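Ofchtiv-allosamidin (PDB 6JMB) probably hydrolyses chitin as a group IV insect chitinase of glycosyl hydrolase family 18, and binds the inhibitor allosamidin in its sugar-binding cleft. Local coordinates at residues V247-R252 against F361-T366; G272-G275 against E280-Y283; T300-N305 against V309-L314; S320-N323 against A329-E332. All coordinates share one frame; numbering follows the deposited sequence.

Contact 1: residues V247-R252 against F361-T366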
# COMPACT_ATOMS: atom_id res chain seq x y z
N VAL A 247 3.17 -4.17 3.05
CA VAL A 247 2.57 -4.53 4.34
C VAL A 247 1.61 -3.43 4.76
O VAL A 247 1.78 -2.26 4.41
CB VAL A 247 3.63 -4.74 5.44
CG1 VAL A 247 4.60 -5.86 5.06
CG2 VAL A 247 4.39 -3.43 5.72
N PRO A 248 0.56 -3.80 5.50
CA PRO A 248 -0.44 -2.80 5.92
C PRO A 248 -0.23 -2.28 7.33
O PRO A 248 0.08 -3.05 8.24
CB PRO A 248 -1.75 -3.60 5.84
CG PRO A 248 -1.32 -4.99 6.28
CD PRO A 248 0.11 -5.18 5.79
N PHE A 249 -0.43 -0.98 7.53
CA PHE A 249 -0.45 -0.37 8.85
C PHE A 249 -1.88 -0.12 9.32
O PHE A 249 -2.13 0.75 10.16
CB PHE A 249 0.34 0.94 8.87
CG PHE A 249 1.84 0.78 8.94
CD1 PHE A 249 2.47 -0.43 8.64
CD2 PHE A 249 2.62 1.86 9.31
CE1 PHE A 249 3.86 -0.54 8.70
CE2 PHE A 249 4.00 1.76 9.38
CZ PHE A 249 4.63 0.56 9.08
N TYR A 250 -2.84 -0.85 8.75
CA TYR A 250 -4.24 -0.73 9.09
C TYR A 250 -4.80 -2.14 9.10
O TYR A 250 -4.20 -3.08 8.58
CB TYR A 250 -5.00 0.12 8.05
CG TYR A 250 -4.95 -0.49 6.67
CD1 TYR A 250 -3.84 -0.30 5.85
CD2 TYR A 250 -5.98 -1.28 6.19
CE1 TYR A 250 -3.76 -0.87 4.61
CE2 TYR A 250 -5.91 -1.86 4.93
CZ TYR A 250 -4.79 -1.65 4.15
OH TYR A 250 -4.70 -2.22 2.89
N GLY A 251 -5.98 -2.28 9.72
CA GLY A 251 -6.71 -3.52 9.73
C GLY A 251 -8.08 -3.32 9.08
O GLY A 251 -8.47 -2.20 8.73
N ARG A 252 -8.80 -4.43 8.93
CA ARG A 252 -10.14 -4.41 8.36
C ARG A 252 -11.12 -5.04 9.32
O ARG A 252 -10.78 -5.96 10.08
CB ARG A 252 -10.16 -5.06 6.97
CG ARG A 252 -9.32 -4.27 5.97
CD ARG A 252 -9.56 -4.70 4.52
NE ARG A 252 -8.98 -3.72 3.61
CZ ARG A 252 -9.55 -2.56 3.29
NH1 ARG A 252 -10.73 -2.23 3.79
NH2 ARG A 252 -8.93 -1.72 2.45
N PHE A 361 6.25 4.84 16.41
CA PHE A 361 6.41 4.12 15.16
C PHE A 361 6.83 2.66 15.36
O PHE A 361 7.83 2.21 14.81
CB PHE A 361 7.41 4.82 14.24
CG PHE A 361 6.92 6.12 13.66
CD1 PHE A 361 5.98 6.13 12.64
CD2 PHE A 361 7.43 7.33 14.12
CE1 PHE A 361 5.54 7.33 12.10
CE2 PHE A 361 6.99 8.53 13.57
CZ PHE A 361 6.05 8.53 12.56
N PRO A 362 6.07 1.89 16.15
CA PRO A 362 6.50 0.50 16.42
C PRO A 362 6.52 -0.37 15.17
O PRO A 362 7.43 -1.19 15.01
CB PRO A 362 5.48 0.00 17.45
CG PRO A 362 4.26 0.86 17.21
CD PRO A 362 4.81 2.21 16.85
N LEU A 363 5.53 -0.23 14.29
CA LEU A 363 5.53 -1.05 13.09
C LEU A 363 6.69 -0.69 12.17
O LEU A 363 7.38 -1.57 11.64
CB LEU A 363 4.21 -0.91 12.35
CG LEU A 363 2.97 -1.36 13.13
CD1 LEU A 363 1.74 -1.29 12.23
CD2 LEU A 363 3.17 -2.77 13.69
N LEU A 364 6.93 0.61 11.98
CA LEU A 364 7.98 1.06 11.09
C LEU A 364 9.36 0.75 11.66
O LEU A 364 10.26 0.32 10.92
CB LEU A 364 7.81 2.55 10.80
CG LEU A 364 8.68 3.16 9.70
CD1 LEU A 364 8.65 2.34 8.42
CD2 LEU A 364 8.22 4.58 9.43
N ASN A 365 9.55 0.94 12.97
CA ASN A 365 10.81 0.54 13.58
C ASN A 365 11.04 -0.96 13.45
O ASN A 365 12.18 -1.40 13.21
CB ASN A 365 10.86 0.98 15.05
CG ASN A 365 11.36 2.40 15.22
OD1 ASN A 365 12.53 2.69 14.95
ND2 ASN A 365 10.48 3.28 15.66
N THR A 366 9.98 -1.76 13.59
CA THR A 366 10.12 -3.20 13.42
C THR A 366 10.63 -3.53 12.02
O THR A 366 11.55 -4.35 11.86
CB THR A 366 8.79 -3.90 13.68
OG1 THR A 366 8.42 -3.71 15.05
CG2 THR A 366 8.90 -5.39 13.41
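Phe249 and Leu363 both hold CG anti to the carbonyl carbon, beside the backbone N (chi1 -78° and -62°). These turns bring the ring of Phe249 under the leucine. The contact lies in the TIM barrel of glycosyl hydrolase family 18. It joins strand 243-256, at a short break in the strand, to the first turn of helix 362-373. Leu363 CB sits over one face of the Phe249 ring, in a CH-pi contact of 3.8 Å to the ring centroid. It is set toward the rim, with Phe249 CZ 3.6 Å from Leu363 CB. The leucine then runs back along the ring, and Leu363 CD1 comes within 3.8 Å of Phe249 CD1. The leucine and the phenylalanine thus run antiparallel to one another. Leu364 adds its CB, 4.1 Å from Phe249 CZ. Its backbone N approaches the same ring obliquely, and Asp350 OD2 accepts a hydrogen bond from it. Leu344 of strand 341-345 touches both Phe249 and Leu364. The contact is buried and mainly apolar. The next residue on the strand, Tyr250, points away from the helix and lines the allosamizoline pocket; its OH bonds to Asp194. The helix start also has bonds of its own. Thr366 OG1 lies 2.7 Å from Pro362 O and reaches it from the face opposite to Thr366 N.

Contact 2: residues G272-G275 against E280-Y283. With NAA (2-acetamido-2-deoxy-beta-D-allopyranose), chain B; NAA (2-acetamido-2-deoxy-beta-D-allopyranose), chain C.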
# COMPACT_ATOMS: atom_id res chain seq x y z
N GLY A 272 -17.58 -3.62 9.82
CA GLY A 272 -17.60 -3.48 11.26
C GLY A 272 -17.27 -2.07 11.71
O GLY A 272 -17.63 -1.08 11.08
N LEU A 273 -16.55 -1.98 12.83
CA LEU A 273 -16.33 -0.69 13.45
C LEU A 273 -15.41 0.19 12.60
O LEU A 273 -14.70 -0.26 11.70
CB LEU A 273 -15.80 -0.85 14.87
CG LEU A 273 -14.39 -1.40 15.16
CD1 LEU A 273 -13.24 -0.43 14.87
CD2 LEU A 273 -14.37 -1.80 16.64
N ALA A 274 -15.43 1.47 12.93
CA ALA A 274 -14.57 2.49 12.35
C ALA A 274 -13.67 3.03 13.44
O ALA A 274 -14.01 3.01 14.62
CB ALA A 274 -15.41 3.64 11.79
N GLY A 275 -12.51 3.52 13.03
CA GLY A 275 -11.64 4.22 13.94
C GLY A 275 -12.16 5.62 14.20
O GLY A 275 -12.86 6.20 13.37
N GLU A 280 -14.26 5.41 8.97
CA GLU A 280 -14.86 4.67 7.86
C GLU A 280 -15.11 3.24 8.32
O GLU A 280 -14.15 2.50 8.58
CB GLU A 280 -13.94 4.68 6.64
CG GLU A 280 -14.60 4.16 5.37
CD GLU A 280 -15.81 4.99 4.97
OE1 GLU A 280 -15.70 6.24 4.98
OE2 GLU A 280 -16.86 4.40 4.64
N SER A 281 -16.38 2.84 8.42
CA SER A 281 -16.70 1.47 8.78
C SER A 281 -16.01 0.50 7.83
O SER A 281 -16.03 0.69 6.61
CB SER A 281 -18.21 1.26 8.74
OG SER A 281 -18.87 2.09 9.67
N GLY A 282 -15.37 -0.52 8.39
CA GLY A 282 -14.69 -1.53 7.61
C GLY A 282 -13.18 -1.48 7.66
O GLY A 282 -12.54 -2.44 7.23
N TYR A 283 -12.58 -0.40 8.16
CA TYR A 283 -11.14 -0.41 8.35
C TYR A 283 -10.79 0.43 9.56
O TYR A 283 -11.59 1.24 10.04
CB TYR A 283 -10.35 -0.04 7.07
CG TYR A 283 -10.03 1.43 6.90
CD1 TYR A 283 -10.92 2.28 6.26
CD2 TYR A 283 -8.81 1.95 7.32
CE1 TYR A 283 -10.62 3.62 6.08
CE2 TYR A 283 -8.51 3.30 7.14
CZ TYR A 283 -9.42 4.12 6.52
OH TYR A 283 -9.12 5.45 6.34
C1 NAA B . -10.05 8.01 1.28
C2 NAA B . -10.61 9.35 0.84
C3 NAA B . -11.24 10.08 1.99
C4 NAA B . -12.27 9.27 2.71
C5 NAA B . -11.68 7.92 3.11
C6 NAA B . -12.70 6.97 3.62
C7 NAA B . -9.22 10.30 -1.13
C8 NAA B . -8.02 11.13 -1.62
N2 NAA B . -9.47 10.16 0.34
O3 NAA B . -10.20 10.32 2.96
O4 NAA B . -12.61 9.97 3.91
O5 NAA B . -11.10 7.20 1.95
O6 NAA B . -12.17 5.66 3.35
O7 NAA B . -9.96 9.75 -1.92
C1 NAA C . -7.05 3.99 0.14
C2 NAA C . -7.57 4.48 1.48
C3 NAA C . -8.77 5.33 1.36
C4 NAA C . -8.51 6.50 0.43
C5 NAA C . -8.02 5.97 -0.92
C6 NAA C . -7.68 7.06 -1.89
C7 NAA C . -7.02 2.91 3.43
C8 NAA C . -7.30 1.60 4.17
N2 NAA C . -7.85 3.21 2.24
O3 NAA C . -9.85 4.49 0.84
O4 NAA C . -9.69 7.28 0.18
O5 NAA C . -6.81 5.19 -0.70
O6 NAA C . -7.32 6.45 -3.11
O7 NAA C . -6.19 3.66 3.79
O HOH W 1 -12.21 3.96 10.22
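Ala274 CB and Ser281 CB lie alongside the backbone of the opposite segment, while Glu280 and Tyr283 turn away from the contact and reach the bound sugars. The residues from Glu280 to Tyr283 form a type II beta turn, with glycine at its third position. The backbone angles of Gly282 would press a side chain against the preceding carbonyl. Ala274 CB rests on the backbone of Glu280, 3.5 Å from Glu280 C. Ser281 CB meets Gly272 O at 3.4 Å. Gly282 N makes a weak hydrogen bond to Leu273 O, which also accepts from Thr253 OG1. On the glycan side, the Tyr283 ring offers one face to the acetamido methyl of the chain C allopyranose, with Tyr283 CD2 3.5 Å from its C8. The O6 of the chain B sugar lies instead at the ring edge, 3.7 Å from Tyr283 CE1. Glu280 keeps CG anti to the backbone N (chi1 -169°) and bends at chi2, bringing OE1 to 3.4 Å from C6 of that chain B sugar. Behind the two pocket residues a single water ties the segments together: it accepts from Gly275 N and Glu280 N and donates to Tyr283 O at 2.8 Å.

Contact 3: residues T300-N305 against V309-L314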
# COMPACT_ATOMS: atom_id res chain seq x y z
N THR A 300 -10.99 -10.18 22.73
CA THR A 300 -10.18 -11.39 22.68
C THR A 300 -9.27 -11.26 21.47
O THR A 300 -9.75 -11.08 20.35
CB THR A 300 -11.05 -12.63 22.54
OG1 THR A 300 -11.92 -12.74 23.67
CG2 THR A 300 -10.18 -13.88 22.46
N VAL A 301 -7.96 -11.35 21.70
CA VAL A 301 -6.97 -11.33 20.63
C VAL A 301 -6.42 -12.74 20.48
O VAL A 301 -6.01 -13.36 21.47
CB VAL A 301 -5.84 -10.33 20.91
CG1 VAL A 301 -4.84 -10.33 19.75
CG2 VAL A 301 -6.42 -8.94 21.11
N GLN A 302 -6.43 -13.25 19.25
CA GLN A 302 -5.90 -14.57 18.97
C GLN A 302 -4.93 -14.48 17.80
O GLN A 302 -4.97 -13.55 16.99
CB GLN A 302 -7.02 -15.59 18.68
CG GLN A 302 -7.76 -16.04 19.95
CD GLN A 302 -8.94 -16.94 19.67
OE1 GLN A 302 -9.48 -16.95 18.56
NE2 GLN A 302 -9.37 -17.68 20.68
N THR A 303 -4.03 -15.45 17.73
CA THR A 303 -3.11 -15.58 16.62
C THR A 303 -3.60 -16.71 15.73
O THR A 303 -3.87 -17.81 16.22
CB THR A 303 -1.71 -15.91 17.12
OG1 THR A 303 -1.18 -14.78 17.84
CG2 THR A 303 -0.78 -16.25 15.96
N ASP A 304 -3.76 -16.43 14.44
CA ASP A 304 -3.94 -17.49 13.47
C ASP A 304 -2.55 -18.04 13.17
O ASP A 304 -1.74 -17.37 12.52
CB ASP A 304 -4.60 -16.94 12.20
CG ASP A 304 -4.90 -18.02 11.17
OD1 ASP A 304 -4.14 -19.01 11.09
OD2 ASP A 304 -5.89 -17.87 10.42
N ASN A 305 -2.25 -19.23 13.70
CA ASN A 305 -0.90 -19.79 13.57
C ASN A 305 -0.68 -20.50 12.25
O ASN A 305 0.41 -21.04 12.03
CB ASN A 305 -0.59 -20.72 14.75
CG ASN A 305 0.88 -20.79 15.07
OD1 ASN A 305 1.67 -19.94 14.63
ND2 ASN A 305 1.27 -21.80 15.83
N VAL A 309 -0.87 -14.19 11.58
CA VAL A 309 -1.41 -12.85 11.82
C VAL A 309 -2.40 -12.91 12.96
O VAL A 309 -3.04 -13.93 13.22
CB VAL A 309 -2.12 -12.29 10.56
CG1 VAL A 309 -1.10 -11.92 9.49
CG2 VAL A 309 -3.15 -13.27 10.04
N PRO A 310 -2.57 -11.78 13.66
CA PRO A 310 -3.54 -11.72 14.74
C PRO A 310 -4.91 -11.28 14.24
O PRO A 310 -5.07 -10.66 13.19
CB PRO A 310 -2.96 -10.61 15.64
CG PRO A 310 -2.38 -9.65 14.64
CD PRO A 310 -1.79 -10.53 13.54
N TYR A 311 -5.92 -11.59 15.05
CA TYR A 311 -7.25 -11.06 14.85
C TYR A 311 -7.89 -10.90 16.22
O TYR A 311 -7.42 -11.47 17.21
CB TYR A 311 -8.10 -11.95 13.92
CG TYR A 311 -8.32 -13.36 14.43
CD1 TYR A 311 -7.33 -14.33 14.32
CD2 TYR A 311 -9.52 -13.72 15.03
CE1 TYR A 311 -7.53 -15.62 14.79
CE2 TYR A 311 -9.72 -15.00 15.50
CZ TYR A 311 -8.73 -15.94 15.38
OH TYR A 311 -8.95 -17.22 15.85
N ALA A 312 -8.95 -10.11 16.28
CA ALA A 312 -9.58 -9.79 17.55
C ALA A 312 -11.08 -9.78 17.39
O ALA A 312 -11.61 -9.45 16.32
CB ALA A 312 -9.09 -8.44 18.09
N PHE A 313 -11.79 -10.14 18.45
CA PHE A 313 -13.24 -10.10 18.40
C PHE A 313 -13.81 -9.65 19.74
O PHE A 313 -13.21 -9.83 20.80
CB PHE A 313 -13.87 -11.42 17.94
CG PHE A 313 -13.46 -12.61 18.75
CD1 PHE A 313 -14.15 -12.96 19.89
CD2 PHE A 313 -12.39 -13.39 18.35
CE1 PHE A 313 -13.78 -14.06 20.64
CE2 PHE A 313 -12.01 -14.50 19.09
CZ PHE A 313 -12.71 -14.83 20.23
N LEU A 314 -14.99 -9.04 19.66
CA LEU A 314 -15.74 -8.61 20.84
C LEU A 314 -17.19 -8.55 20.40
O LEU A 314 -17.57 -7.66 19.64
CB LEU A 314 -15.25 -7.25 21.31
CG LEU A 314 -16.01 -6.63 22.48
CD1 LEU A 314 -16.06 -7.60 23.65
CD2 LEU A 314 -15.36 -5.32 22.89
O HOH W 2 -14.04 -10.88 23.35
O HOH W 3 -6.54 -18.58 16.14
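Thr300 to Asp304 pair with Val309 to Phe313 as an antiparallel ladder, far out from the centre of the chain. Three hydrogen-bonded pairs carry it: Thr300 with Phe313, Gln302 with Tyr311, and Asp304 with Val309. Gln302 N to Tyr311 O is 2.9 Å; the last bond, from Val309 N to Asp304 O, is weak. On the face of Tyr311 and Phe313 each ring reaches across to the other strand. Thr300 CB lies over one face of the Phe313 ring, 3.8 Å from its centroid. This is a beta hairpin, and strand 309-314 also pairs with strand 317-320. Its place between strands 243-256 and 341-345 matches the insertion domain of many family 18 chitinases. Tyr311 CG lies between the backbone N and the carbonyl carbon (chi1 61°), which swings the ring beneath Gln302 CB, 4.2 Å from the ring centroid. Gln302 OE1 lies 2.8 Å from Tyr311 OH and also at the edge of the Phe313 ring. A water accepts from Tyr311 OH and donates to Thr303 O. With an alanine in place of Tyr311, the ring backing Gln302 CB is gone, and that water would probably lose its hold on strand 309-314. On the other face, Val301 CG2 touches Ala312 CB at 4.1 Å.

Contact 4: residues S320-N323 against A329-E332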
# COMPACT_ATOMS: atom_id res chain seq x y z
N SER A 320 -9.37 -7.98 11.64
CA SER A 320 -8.06 -8.45 11.21
C SER A 320 -7.09 -7.28 11.26
O SER A 320 -7.43 -6.18 10.81
CB SER A 320 -8.16 -8.96 9.78
OG SER A 320 -6.89 -8.95 9.15
N PHE A 321 -5.90 -7.50 11.81
CA PHE A 321 -4.91 -6.43 11.87
C PHE A 321 -3.51 -7.03 11.83
O PHE A 321 -3.34 -8.25 11.77
CB PHE A 321 -5.13 -5.52 13.09
CG PHE A 321 -4.87 -6.19 14.42
CD1 PHE A 321 -5.73 -7.15 14.92
CD2 PHE A 321 -3.76 -5.83 15.18
CE1 PHE A 321 -5.49 -7.75 16.15
CE2 PHE A 321 -3.53 -6.42 16.42
CZ PHE A 321 -4.39 -7.38 16.90
N ASP A 322 -2.51 -6.16 11.84
CA ASP A 322 -1.12 -6.59 11.92
C ASP A 322 -0.44 -5.83 13.05
O ASP A 322 -0.68 -4.64 13.24
CB ASP A 322 -0.41 -6.37 10.58
CG ASP A 322 -0.58 -7.54 9.64
OD1 ASP A 322 0.19 -8.52 9.78
OD2 ASP A 322 -1.50 -7.52 8.78
N ASN A 323 0.40 -6.54 13.80
CA ASN A 323 1.09 -5.99 14.96
C ASN A 323 2.59 -6.19 14.80
O ASN A 323 3.07 -6.60 13.75
CB ASN A 323 0.52 -6.58 16.26
CG ASN A 323 0.64 -8.09 16.33
OD1 ASN A 323 1.34 -8.72 15.53
ND2 ASN A 323 -0.05 -8.69 17.30
N ALA A 329 7.20 -11.40 11.27
CA ALA A 329 7.09 -12.57 10.41
C ALA A 329 7.09 -12.18 8.94
O ALA A 329 7.70 -12.87 8.10
CB ALA A 329 5.83 -13.37 10.76
N LYS A 330 6.42 -11.08 8.59
CA LYS A 330 6.39 -10.63 7.21
C LYS A 330 7.77 -10.23 6.71
O LYS A 330 8.16 -10.59 5.59
CB LYS A 330 5.41 -9.46 7.07
CG LYS A 330 3.94 -9.89 6.96
CD LYS A 330 2.97 -8.73 7.16
CE LYS A 330 1.54 -9.10 6.80
NZ LYS A 330 0.94 -10.07 7.76
N VAL A 331 8.53 -9.49 7.52
CA VAL A 331 9.84 -9.05 7.06
C VAL A 331 10.82 -10.21 7.02
O VAL A 331 11.68 -10.28 6.13
CB VAL A 331 10.35 -7.86 7.91
CG1 VAL A 331 11.68 -7.35 7.36
CG2 VAL A 331 9.32 -6.74 7.89
N GLU A 332 10.69 -11.16 7.95
CA GLU A 332 11.51 -12.37 7.89
C GLU A 332 11.24 -13.15 6.61
O GLU A 332 12.17 -13.68 5.98
CB GLU A 332 11.30 -13.22 9.15
CG GLU A 332 11.97 -12.60 10.37
CD GLU A 332 11.62 -13.28 11.67
OE1 GLU A 332 10.66 -14.08 11.71
OE2 GLU A 332 12.31 -13.01 12.68
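Lys330 reaches from helix 324-336 back to Asp322, just ahead of that helix, and this pair carries the contact. The lysine starts with CG anti to the carbonyl carbon and runs out extended as far as CE. There the chain bends (chi4 69°) and sets the amino group on the carboxylate. Lys330 CE passes 3.3 Å from Asp322 OD1, and Lys330 NZ ends 2.7 Å from the same oxygen. This is a hydrogen-bonded salt bridge. The nitrogen comes on the syn side of OD1, 27° out of the carboxylate plane. The bridge uses OD1; Asp322 OD2 lies farther off, 3.7 Å from Lys330 NZ. The lysine chain comes in roughly perpendicular to the aspartate. Asp322 OD1 also bonds to Ser326 OG in the first turn of the helix, and Lys330 NZ has a second partner in Ala207 O. Both residues are buried, and the opposite charges are likely to offset each other. An asparagine in place of Asp322 removes the negative charge, and the buried lysine would probably be left without its counter-ion. Further along, Val331 turns to another neighbour, helix 362-373, where it touches Ile367, Val370 and Leu371. Glu332 follows it onto Val370. The bridge thus ties a helix to the loop that leads into it. Asn323 is the N-cap of that helix, its OD1 bonding to Ser326 N. The arrangement is a capped helix start in the TIM barrel, with a salt bridge spanning its first two turns.

Overall arrangement
From the N terminus the chain first reaches 247-252, the strand side of contact 1. It then leaves the barrel strand and makes three local closures in series. Contact 2 closes a short loop beside the sugar site. Contact 3 closes the hairpin farther out. Contact 4 closes the entry to helix 324-336. Contact 1 closes last, at 361-366, and its long loop encloses the other three; none of the four cross. Contact 4 meets the barrel strand too, where Arg252 N lies 2.9 Å from Ser320 O, a probable hydrogen bond. Contact 3 packs on it through Val309 and Pro310. Contact 2 meets contact 1 where Tyr283 packs beside Gly251.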